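Local coordinates for protein cytochrome c, putative (Shewanella oneidensis, PDB 1SP3) that carries eight covalently bound c-type hemes and probably acts as a respiratory oxidoreductase that reduces tetrathionate, at residues K247-S253 and K330-Q336; T254-K259 and Y271-N277; I344-K349 and A365-M370. All blocks are in the same frame, centred on the assembly; numbering follows the deposited sequence.

Contact 1: residues K247-S253 and K330-Q336; sequences KMQWDWS and KVHTGKQ
Residues 247-251 and 330-336 run as parallel neighbours in a mixed beta sheet, their axes 4.5 Å apart and 2° from exact alignment. Q249 pairs with T333, W250 with G334 and D251 with K335, CA atoms 4.5 to 4.7 Å apart. Four backbone hydrogen bonds zip the pair: T333 N to M248 O and W250 N to T333 O, both 3.0 Å, K335 N to W250 O at 3.1 Å and W252 N to K335 O at 3.0 Å. M248, with psi -27°, and Q249 form a classic beta bulge opposite V279 of strand 276-281, the antiparallel neighbour of 247-251. G334 is almost fully extended (-177/-178); a CB there would clash with W250 O. On one face lie Q249, T333, D251 and K335. W250 and H332 (both chi1 t) share the other, W250 CB 3.6 Å from H332 CE1. H332 also stacks on F63 and bonds N62. This face turns to a heme site: H332 touches W396 and K330 NZ bonds K153 O, both heme-binding residues. K330 NZ also donates to K247 O at 3.1 Å. At the far end D251 makes an Asx turn, its OD1 accepting from S253 N at 2.9 Å and from S253 OG at a very short 2.4 Å.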
loop_
_atom_site.group_PDB
_atom_site.type_symbol
_atom_site.label_atom_id
_atom_site.label_comp_id
_atom_site.label_asym_id
_atom_site.label_seq_id
_atom_site.Cartn_x
_atom_site.Cartn_y
_atom_site.Cartn_z
ATOM N N LYS A 247 -7.760 2.879 9.446
ATOM C CA LYS A 247 -8.284 1.635 9.995
ATOM C C LYS A 247 -7.138 0.853 10.636
ATOM O O LYS A 247 -6.102 0.664 10.006
ATOM C CB LYS A 247 -8.933 0.876 8.882
ATOM C CG LYS A 247 -9.772 -0.314 9.327
ATOM C CD LYS A 247 -10.503 -0.915 8.107
ATOM C CE LYS A 247 -11.548 0.050 7.593
ATOM N NZ LYS A 247 -12.183 -0.548 6.344
ATOM N N MET A 248 -7.329 0.443 11.872
ATOM C CA MET A 248 -6.348 -0.337 12.586
ATOM C C MET A 248 -6.771 -1.812 12.706
ATOM O O MET A 248 -5.910 -2.697 12.774
ATOM C CB MET A 248 -6.058 0.273 13.974
ATOM C CG MET A 248 -5.446 1.742 13.858
ATOM S SD MET A 248 -3.763 1.845 13.044
ATOM C CE MET A 248 -2.631 0.845 14.158
ATOM N N GLN A 249 -8.058 -2.090 12.688
ATOM C CA GLN A 249 -8.548 -3.510 12.759
ATOM C C GLN A 249 -9.732 -3.685 11.863
ATOM O O GLN A 249 -10.524 -2.789 11.752
ATOM C CB GLN A 249 -9.010 -3.893 14.149
ATOM C CG GLN A 249 -8.024 -3.424 15.243
ATOM C CD GLN A 249 -8.419 -3.855 16.627
ATOM O OE1 GLN A 249 -8.143 -3.126 17.601
ATOM N NE2 GLN A 249 -9.099 -5.008 16.730
ATOM N N TRP A 250 -9.818 -4.852 11.234
ATOM C CA TRP A 250 -10.945 -5.258 10.389
ATOM C C TRP A 250 -11.238 -6.751 10.724
ATOM O O TRP A 250 -10.550 -7.680 10.238
ATOM C CB TRP A 250 -10.586 -5.131 8.902
ATOM C CG TRP A 250 -11.734 -5.270 7.954
ATOM C CD1 TRP A 250 -12.907 -6.038 8.110
ATOM C CD2 TRP A 250 -11.819 -4.670 6.646
ATOM N NE1 TRP A 250 -13.661 -5.926 6.965
ATOM C CE2 TRP A 250 -13.022 -5.092 6.066
ATOM C CE3 TRP A 250 -10.974 -3.835 5.912
ATOM C CZ2 TRP A 250 -13.422 -4.682 4.810
ATOM C CZ3 TRP A 250 -11.373 -3.406 4.670
ATOM C CH2 TRP A 250 -12.580 -3.842 4.118
ATOM N N ASP A 251 -12.322 -6.939 11.492
ATOM C CA ASP A 251 -12.870 -8.228 11.822
ATOM C C ASP A 251 -14.044 -8.556 10.895
ATOM O O ASP A 251 -15.210 -8.045 11.079
ATOM C CB ASP A 251 -13.353 -8.171 13.283
ATOM C CG ASP A 251 -13.805 -9.529 13.809
ATOM O OD1 ASP A 251 -13.914 -10.507 13.012
ATOM O OD2 ASP A 251 -14.017 -9.691 15.040
ATOM N N TRP A 252 -13.754 -9.395 9.914
ATOM C CA TRP A 252 -14.745 -9.869 8.927
ATOM C C TRP A 252 -15.738 -10.895 9.548
ATOM O O TRP A 252 -16.777 -11.131 9.014
ATOM C CB TRP A 252 -14.039 -10.581 7.771
ATOM C CG TRP A 252 -13.467 -9.724 6.659
ATOM C CD1 TRP A 252 -12.151 -9.369 6.490
ATOM C CD2 TRP A 252 -14.182 -9.145 5.551
ATOM N NE1 TRP A 252 -12.015 -8.612 5.353
ATOM C CE2 TRP A 252 -13.247 -8.456 4.761
ATOM C CE3 TRP A 252 -15.530 -9.167 5.131
ATOM C CZ2 TRP A 252 -13.606 -7.787 3.546
ATOM C CZ3 TRP A 252 -15.886 -8.459 3.992
ATOM C CH2 TRP A 252 -14.926 -7.808 3.189
ATOM N N SER A 253 -15.398 -11.501 10.676
ATOM C CA SER A 253 -16.193 -12.596 11.242
ATOM C C SER A 253 -17.578 -12.185 11.646
ATOM O O SER A 253 -18.522 -12.967 11.551
ATOM C CB SER A 253 -15.463 -13.256 12.438
ATOM O OG SER A 253 -15.399 -12.334 13.521
ATOM N N LYS A 330 3.351 0.605 10.047
ATOM C CA LYS A 330 1.958 0.535 10.361
ATOM C C LYS A 330 1.504 -0.935 10.337
ATOM O O LYS A 330 1.883 -1.743 9.423
ATOM C CB LYS A 330 1.100 1.374 9.409
ATOM C CG LYS A 330 -0.390 0.975 9.575
ATOM C CD LYS A 330 -1.336 1.853 8.847
ATOM C CE LYS A 330 -2.811 1.474 9.331
ATOM N NZ LYS A 330 -3.674 1.288 8.163
ATOM N N VAL A 331 0.746 -1.307 11.362
ATOM C CA VAL A 331 0.374 -2.713 11.520
ATOM C C VAL A 331 -1.153 -2.799 11.589
ATOM O O VAL A 331 -1.777 -2.122 12.399
ATOM C CB VAL A 331 0.951 -3.297 12.817
ATOM C CG1 VAL A 331 0.426 -4.754 13.063
ATOM C CG2 VAL A 331 2.548 -3.205 12.815
ATOM N N HIS A 332 -1.758 -3.528 10.699
ATOM C CA HIS A 332 -3.219 -3.624 10.680
ATOM C C HIS A 332 -3.594 -5.076 11.132
ATOM O O HIS A 332 -2.912 -6.002 10.699
ATOM C CB HIS A 332 -3.702 -3.369 9.274
ATOM C CG HIS A 332 -5.188 -3.497 9.130
ATOM N ND1 HIS A 332 -5.778 -4.470 8.361
ATOM C CD2 HIS A 332 -6.202 -2.736 9.619
ATOM C CE1 HIS A 332 -7.091 -4.298 8.361
ATOM N NE2 HIS A 332 -7.375 -3.263 9.135
ATOM N N THR A 333 -4.560 -5.248 12.070
ATOM C CA THR A 333 -4.944 -6.584 12.486
ATOM C C THR A 333 -6.379 -6.883 12.096
ATOM O O THR A 333 -7.097 -6.002 11.697
ATOM C CB THR A 333 -4.722 -6.829 13.953
ATOM O OG1 THR A 333 -5.500 -5.933 14.691
ATOM C CG2 THR A 333 -3.257 -6.429 14.395
ATOM N N GLY A 334 -6.758 -8.131 12.121
ATOM C CA GLY A 334 -8.087 -8.474 11.663
ATOM C C GLY A 334 -8.341 -9.921 11.836
ATOM O O GLY A 334 -7.507 -10.603 12.461
ATOM N N LYS A 335 -9.527 -10.321 11.390
ATOM C CA LYS A 335 -9.910 -11.726 11.173
ATOM C C LYS A 335 -10.520 -11.867 9.821
ATOM O O LYS A 335 -11.299 -11.013 9.376
ATOM C CB LYS A 335 -10.962 -12.201 12.156
ATOM C CG LYS A 335 -10.490 -12.235 13.645
ATOM C CD LYS A 335 -11.120 -13.354 14.416
ATOM C CE LYS A 335 -12.160 -12.857 15.312
ATOM N NZ LYS A 335 -13.177 -13.962 15.574
ATOM N N GLN A 336 -10.208 -12.973 9.168
ATOM C CA GLN A 336 -10.700 -13.178 7.807
ATOM C C GLN A 336 -10.877 -14.647 7.474
ATOM O O GLN A 336 -10.461 -15.548 8.213
ATOM C CB GLN A 336 -9.767 -12.472 6.833
ATOM C CG GLN A 336 -8.472 -13.243 6.559
ATOM C CD GLN A 336 -7.469 -12.339 5.820
ATOM O OE1 GLN A 336 -6.891 -11.374 6.376
ATOM N NE2 GLN A 336 -7.255 -12.659 4.602
HETATM O O HOH W 1 -3.589 -2.596 15.137
#

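Contact 2: residues T254-K259 and Y271-N277; sequences TAGDDK and YQKKKGN
Backbone and hydroxyl hydrogen bonds fasten the irregular loop 254-259 to the hairpin of 271-277, whose strands 271-272 and 276-277 are antiparallel, with K275 and G276 forming a classic beta bulge opposite Q272. The CA atoms of A255 and G276 are 3.9 Å apart, those of G256 and K273 4.8 Å. G256 N donates to K273 O at 2.7 Å. Y271 (chi1 t) points at the loop, and its OH bridges two backbone groups, donating to T254 O at 2.6 Å and accepting from D257 N at 3.2 Å. Both G256 (100/1) and G276 (112/-154) have positive phi, at angles that call for glycine. A255 CB rests 3.4 Å from K273 O. Among charged groups, K273 NZ meets D258 OD1 in a 3.1 Å salt bridge. K259 (chi1 p) lies over the Y271 ring, its CE 4.0 Å from the centroid in a CH-pi contact and its NZ 4.3 Å away in an off-centre cation-pi contact. The contact is thus mainly polar, as suits its surface position.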
loop_
_atom_site.group_PDB
_atom_site.type_symbol
_atom_site.label_atom_id
_atom_site.label_comp_id
_atom_site.label_asym_id
_atom_site.label_seq_id
_atom_site.Cartn_x
_atom_site.Cartn_y
_atom_site.Cartn_z
ATOM N N THR A 254 -17.706 -10.949 12.101
ATOM C CA THR A 254 -18.978 -10.394 12.458
ATOM C C THR A 254 -19.841 -9.866 11.289
ATOM O O THR A 254 -20.961 -9.378 11.526
ATOM C CB THR A 254 -18.745 -9.249 13.483
ATOM O OG1 THR A 254 -17.912 -8.239 12.888
ATOM C CG2 THR A 254 -17.995 -9.758 14.760
ATOM N N ALA A 255 -19.355 -9.941 10.046
ATOM C CA ALA A 255 -20.154 -9.397 8.912
ATOM C C ALA A 255 -21.477 -10.158 8.816
ATOM O O ALA A 255 -21.544 -11.338 9.239
ATOM C CB ALA A 255 -19.414 -9.507 7.572
ATOM N N GLY A 256 -22.497 -9.516 8.243
ATOM C CA GLY A 256 -23.693 -10.240 7.836
ATOM C C GLY A 256 -24.904 -10.184 8.758
ATOM O O GLY A 256 -25.944 -10.807 8.439
ATOM N N ASP A 257 -24.793 -9.452 9.868
ATOM C CA ASP A 257 -25.896 -9.257 10.806
ATOM C C ASP A 257 -26.614 -7.931 10.598
ATOM O O ASP A 257 -26.041 -6.997 10.037
ATOM C CB ASP A 257 -25.383 -9.292 12.250
ATOM C CG ASP A 257 -25.088 -10.711 12.745
ATOM O OD1 ASP A 257 -25.636 -11.680 12.140
ATOM O OD2 ASP A 257 -24.303 -10.953 13.711
ATOM N N ASP A 258 -27.877 -7.847 11.061
ATOM C CA ASP A 258 -28.689 -6.613 10.923
ATOM C C ASP A 258 -28.731 -5.750 12.195
ATOM O O ASP A 258 -29.652 -4.967 12.410
ATOM C CB ASP A 258 -30.130 -6.902 10.384
ATOM C CG ASP A 258 -30.118 -7.482 8.976
ATOM O OD1 ASP A 258 -29.638 -6.828 8.005
ATOM O OD2 ASP A 258 -30.542 -8.628 8.741
ATOM N N LYS A 259 -27.732 -5.893 13.034
ATOM C CA LYS A 259 -27.520 -5.010 14.146
ATOM C C LYS A 259 -27.084 -3.619 13.640
ATOM O O LYS A 259 -26.634 -3.471 12.488
ATOM C CB LYS A 259 -26.496 -5.615 15.114
ATOM C CG LYS A 259 -25.103 -5.833 14.544
ATOM C CD LYS A 259 -24.272 -6.751 15.446
ATOM C CE LYS A 259 -22.888 -6.170 15.674
ATOM N NZ LYS A 259 -21.807 -7.251 15.751
ATOM N N TYR A 271 -19.077 -0.732 12.778
ATOM C CA TYR A 271 -19.729 -1.949 12.303
ATOM C C TYR A 271 -20.392 -1.691 10.936
ATOM O O TYR A 271 -21.036 -0.673 10.768
ATOM C CB TYR A 271 -20.805 -2.510 13.262
ATOM C CG TYR A 271 -21.345 -3.806 12.658
ATOM C CD1 TYR A 271 -20.571 -4.940 12.657
ATOM C CD2 TYR A 271 -22.569 -3.856 11.983
ATOM C CE1 TYR A 271 -20.999 -6.097 12.078
ATOM C CE2 TYR A 271 -23.020 -5.056 11.426
ATOM C CZ TYR A 271 -22.208 -6.172 11.491
ATOM O OH TYR A 271 -22.558 -7.381 10.911
ATOM N N GLN A 272 -20.210 -2.595 9.978
ATOM C CA GLN A 272 -21.046 -2.575 8.792
ATOM C C GLN A 272 -21.369 -3.986 8.442
ATOM O O GLN A 272 -20.490 -4.879 8.527
ATOM C CB GLN A 272 -20.309 -1.941 7.611
ATOM C CG GLN A 272 -20.172 -0.440 7.764
ATOM C CD GLN A 272 -19.517 0.166 6.533
ATOM O OE1 GLN A 272 -20.204 0.779 5.745
ATOM N NE2 GLN A 272 -18.191 -0.035 6.357
ATOM N N LYS A 273 -22.624 -4.193 8.022
ATOM C CA LYS A 273 -23.123 -5.522 7.751
ATOM C C LYS A 273 -22.247 -6.144 6.691
ATOM O O LYS A 273 -21.884 -7.313 6.789
ATOM C CB LYS A 273 -24.561 -5.476 7.246
ATOM C CG LYS A 273 -25.164 -6.854 6.913
ATOM C CD LYS A 273 -26.587 -6.687 6.415
ATOM C CE LYS A 273 -26.911 -7.829 5.480
ATOM N NZ LYS A 273 -28.379 -8.049 5.476
ATOM N N LYS A 274 -21.907 -5.354 5.684
ATOM C CA LYS A 274 -21.150 -5.876 4.522
ATOM C C LYS A 274 -19.686 -6.230 4.835
ATOM O O LYS A 274 -19.064 -6.983 4.098
ATOM C CB LYS A 274 -21.108 -4.811 3.410
ATOM C CG LYS A 274 -22.319 -4.630 2.511
ATOM C CD LYS A 274 -21.849 -3.625 1.382
ATOM C CE LYS A 274 -22.985 -2.942 0.615
ATOM N NZ LYS A 274 -23.831 -3.929 -0.120
ATOM N N LYS A 275 -19.123 -5.666 5.893
ATOM C CA LYS A 275 -17.699 -5.861 6.145
ATOM C C LYS A 275 -17.253 -6.341 7.528
ATOM O O LYS A 275 -16.191 -6.819 7.631
ATOM C CB LYS A 275 -16.961 -4.539 5.840
ATOM C CG LYS A 275 -17.000 -4.139 4.316
ATOM C CD LYS A 275 -16.456 -2.703 4.077
ATOM C CE LYS A 275 -16.902 -2.125 2.677
ATOM N NZ LYS A 275 -16.229 -0.822 2.278
ATOM N N GLY A 276 -18.009 -6.136 8.591
ATOM C CA GLY A 276 -17.615 -6.632 9.925
ATOM C C GLY A 276 -17.293 -5.458 10.847
ATOM O O GLY A 276 -17.840 -4.414 10.666
ATOM N N ASN A 277 -16.448 -5.635 11.863
ATOM C CA ASN A 277 -16.118 -4.552 12.788
ATOM C C ASN A 277 -14.812 -3.911 12.471
ATOM O O ASN A 277 -13.879 -4.628 12.053
ATOM C CB ASN A 277 -16.017 -5.055 14.223
ATOM C CG ASN A 277 -17.395 -5.175 14.869
ATOM O OD1 ASN A 277 -17.895 -4.226 15.410
ATOM N ND2 ASN A 277 -18.059 -6.308 14.665
#

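Contact 3: residues I344-K349 and A365-M370; sequences IFITPK and AAKLGM
M370, K349 and I346 carry most of this buried packing, which joins the short, weakly bonded strand 344-345 and the loop after it to helix 362-372. M370 (chi1 m, chi2 m) reaches from the helix toward the strand: its CE lies 3.9 Å from I344 CD1, its SD 4.0 Å from I346 CA and its CG 4.0 Å from I346 CG2. I346, whose CG2 also sits 4.0 Å from A366 CB, packs against A366 and M370, one turn apart on the helix, while its backbone bonds I337 of strand 325-339. K349 (chi1 t) lays its aliphatic chain beside the helix, CD 3.9 Å from L368 CB, before its NZ reaches S69 O. P348 CB is 4.2 Å from A365 CB. The CA atoms of G369 and P348, 4.1 Å apart, are the nearest CA pair across the segments; a CB on G369 would clash with T347 O, P348 CA and K349 N. G369 CA also makes a CA-H...O contact of 3.1 Å to T347 O. A365 O, already accepting from G369 N, takes a second, nearly straight hydrogen bond from K349 N at 3.0 Å.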
loop_
_atom_site.group_PDB
_atom_site.type_symbol
_atom_site.label_atom_id
_atom_site.label_comp_id
_atom_site.label_asym_id
_atom_site.label_seq_id
_atom_site.Cartn_x
_atom_site.Cartn_y
_atom_site.Cartn_z
ATOM N N ILE A 344 -5.982 -23.114 4.776
ATOM C CA ILE A 344 -5.541 -21.965 3.966
ATOM C C ILE A 344 -6.523 -20.819 3.943
ATOM O O ILE A 344 -7.766 -21.031 3.997
ATOM C CB ILE A 344 -5.279 -22.335 2.466
ATOM C CG1 ILE A 344 -6.609 -22.614 1.729
ATOM C CG2 ILE A 344 -4.344 -23.515 2.366
ATOM C CD1 ILE A 344 -6.415 -22.919 0.268
ATOM N N PHE A 345 -5.988 -19.591 3.787
ATOM C CA PHE A 345 -6.904 -18.449 3.612
ATOM C C PHE A 345 -7.570 -18.485 2.256
ATOM O O PHE A 345 -6.926 -18.861 1.247
ATOM C CB PHE A 345 -6.127 -17.114 3.823
ATOM C CG PHE A 345 -5.875 -16.823 5.282
ATOM C CD1 PHE A 345 -4.566 -16.731 5.774
ATOM C CD2 PHE A 345 -6.941 -16.629 6.153
ATOM C CE1 PHE A 345 -4.342 -16.475 7.092
ATOM C CE2 PHE A 345 -6.720 -16.333 7.511
ATOM C CZ PHE A 345 -5.414 -16.280 7.958
ATOM N N ILE A 346 -8.826 -18.097 2.232
ATOM C CA ILE A 346 -9.649 -18.070 1.055
ATOM C C ILE A 346 -9.687 -16.696 0.475
ATOM O O ILE A 346 -9.650 -15.756 1.243
ATOM C CB ILE A 346 -11.061 -18.413 1.457
ATOM C CG1 ILE A 346 -11.080 -19.887 1.887
ATOM C CG2 ILE A 346 -12.108 -17.980 0.335
ATOM C CD1 ILE A 346 -12.469 -20.315 2.484
ATOM N N THR A 347 -9.788 -16.607 -0.857
ATOM C CA THR A 347 -9.877 -15.365 -1.555
ATOM C C THR A 347 -11.298 -15.314 -2.022
ATOM O O THR A 347 -11.611 -15.944 -3.021
ATOM C CB THR A 347 -8.938 -15.364 -2.795
ATOM O OG1 THR A 347 -9.196 -16.547 -3.563
ATOM C CG2 THR A 347 -7.453 -15.507 -2.391
ATOM N N PRO A 348 -12.180 -14.635 -1.314
ATOM C CA PRO A 348 -13.614 -14.733 -1.621
ATOM C C PRO A 348 -14.067 -13.665 -2.605
ATOM O O PRO A 348 -13.408 -12.672 -2.747
ATOM C CB PRO A 348 -14.274 -14.511 -0.267
ATOM C CG PRO A 348 -13.398 -13.512 0.327
ATOM C CD PRO A 348 -11.961 -13.826 -0.114
ATOM N N LYS A 349 -15.187 -13.916 -3.259
ATOM C CA LYS A 349 -15.805 -12.917 -4.064
ATOM C C LYS A 349 -16.654 -11.992 -3.166
ATOM O O LYS A 349 -17.593 -12.443 -2.519
ATOM C CB LYS A 349 -16.654 -13.607 -5.191
ATOM C CG LYS A 349 -17.446 -12.584 -6.107
ATOM C CD LYS A 349 -18.082 -13.392 -7.261
ATOM C CE LYS A 349 -18.524 -12.543 -8.421
ATOM N NZ LYS A 349 -17.423 -12.152 -9.299
ATOM N N ALA A 365 -19.582 -17.026 -1.648
ATOM C CA ALA A 365 -18.442 -16.115 -1.890
ATOM C C ALA A 365 -17.107 -16.882 -1.941
ATOM O O ALA A 365 -16.309 -16.703 -2.860
ATOM C CB ALA A 365 -18.437 -14.941 -0.905
ATOM N N ALA A 366 -16.905 -17.810 -1.021
ATOM C CA ALA A 366 -15.716 -18.678 -1.049
ATOM C C ALA A 366 -15.583 -19.511 -2.300
ATOM O O ALA A 366 -14.476 -19.608 -2.889
ATOM C CB ALA A 366 -15.704 -19.632 0.176
ATOM N N LYS A 367 -16.700 -20.143 -2.699
ATOM C CA LYS A 367 -16.700 -21.053 -3.854
ATOM C C LYS A 367 -16.375 -20.238 -5.111
ATOM O O LYS A 367 -15.481 -20.579 -5.924
ATOM C CB LYS A 367 -18.088 -21.732 -3.999
ATOM C CG LYS A 367 -18.381 -22.374 -5.428
ATOM C CD LYS A 367 -19.979 -22.594 -5.711
ATOM C CE LYS A 367 -20.357 -23.320 -7.061
ATOM N NZ LYS A 367 -20.644 -22.361 -8.165
ATOM N N LEU A 368 -17.093 -19.150 -5.270
ATOM C CA LEU A 368 -16.894 -18.303 -6.462
ATOM C C LEU A 368 -15.515 -17.603 -6.504
ATOM O O LEU A 368 -14.956 -17.476 -7.578
ATOM C CB LEU A 368 -18.034 -17.290 -6.627
ATOM C CG LEU A 368 -19.451 -17.823 -6.926
ATOM C CD1 LEU A 368 -20.455 -16.607 -6.866
ATOM C CD2 LEU A 368 -19.521 -18.629 -8.341
ATOM N N GLY A 369 -14.968 -17.207 -5.344
ATOM C CA GLY A 369 -13.655 -16.573 -5.257
ATOM C C GLY A 369 -12.540 -17.609 -5.483
ATOM O O GLY A 369 -11.518 -17.342 -6.112
ATOM N N MET A 370 -12.713 -18.810 -4.968
ATOM C CA MET A 370 -11.716 -19.860 -5.224
ATOM C C MET A 370 -11.700 -20.410 -6.655
ATOM O O MET A 370 -10.627 -20.750 -7.181
ATOM C CB MET A 370 -11.852 -20.997 -4.228
ATOM C CG MET A 370 -11.619 -20.516 -2.757
ATOM S SD MET A 370 -9.886 -20.052 -2.443
ATOM C CE MET A 370 -9.462 -21.667 -1.725
#

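All three contacts reach the same mixed sheet. Contact 1, partly buried, supplies a parallel strand pair held by backbone bonds. Contact 2 lies at the surface within the chain between the strands of contact 1; it extends the sheet past strand 246-251, where W250 NE1 bonds K275 O and D251 O pairs with N277 N, both at 2.8 Å, and its links include a salt bridge, a cation-pi contact, a tyrosine hydroxyl and one backbone bond. Contact 3 is the buried one, chiefly apolar, and follows strand 325-339 of contact 1, Q336 CG packing 3.7 Å from F345 CE2. Contacts 2 and 3 do not touch, nearest atoms about 9 Å apart. Glycines permit close backbone approach in contacts 1 and 3.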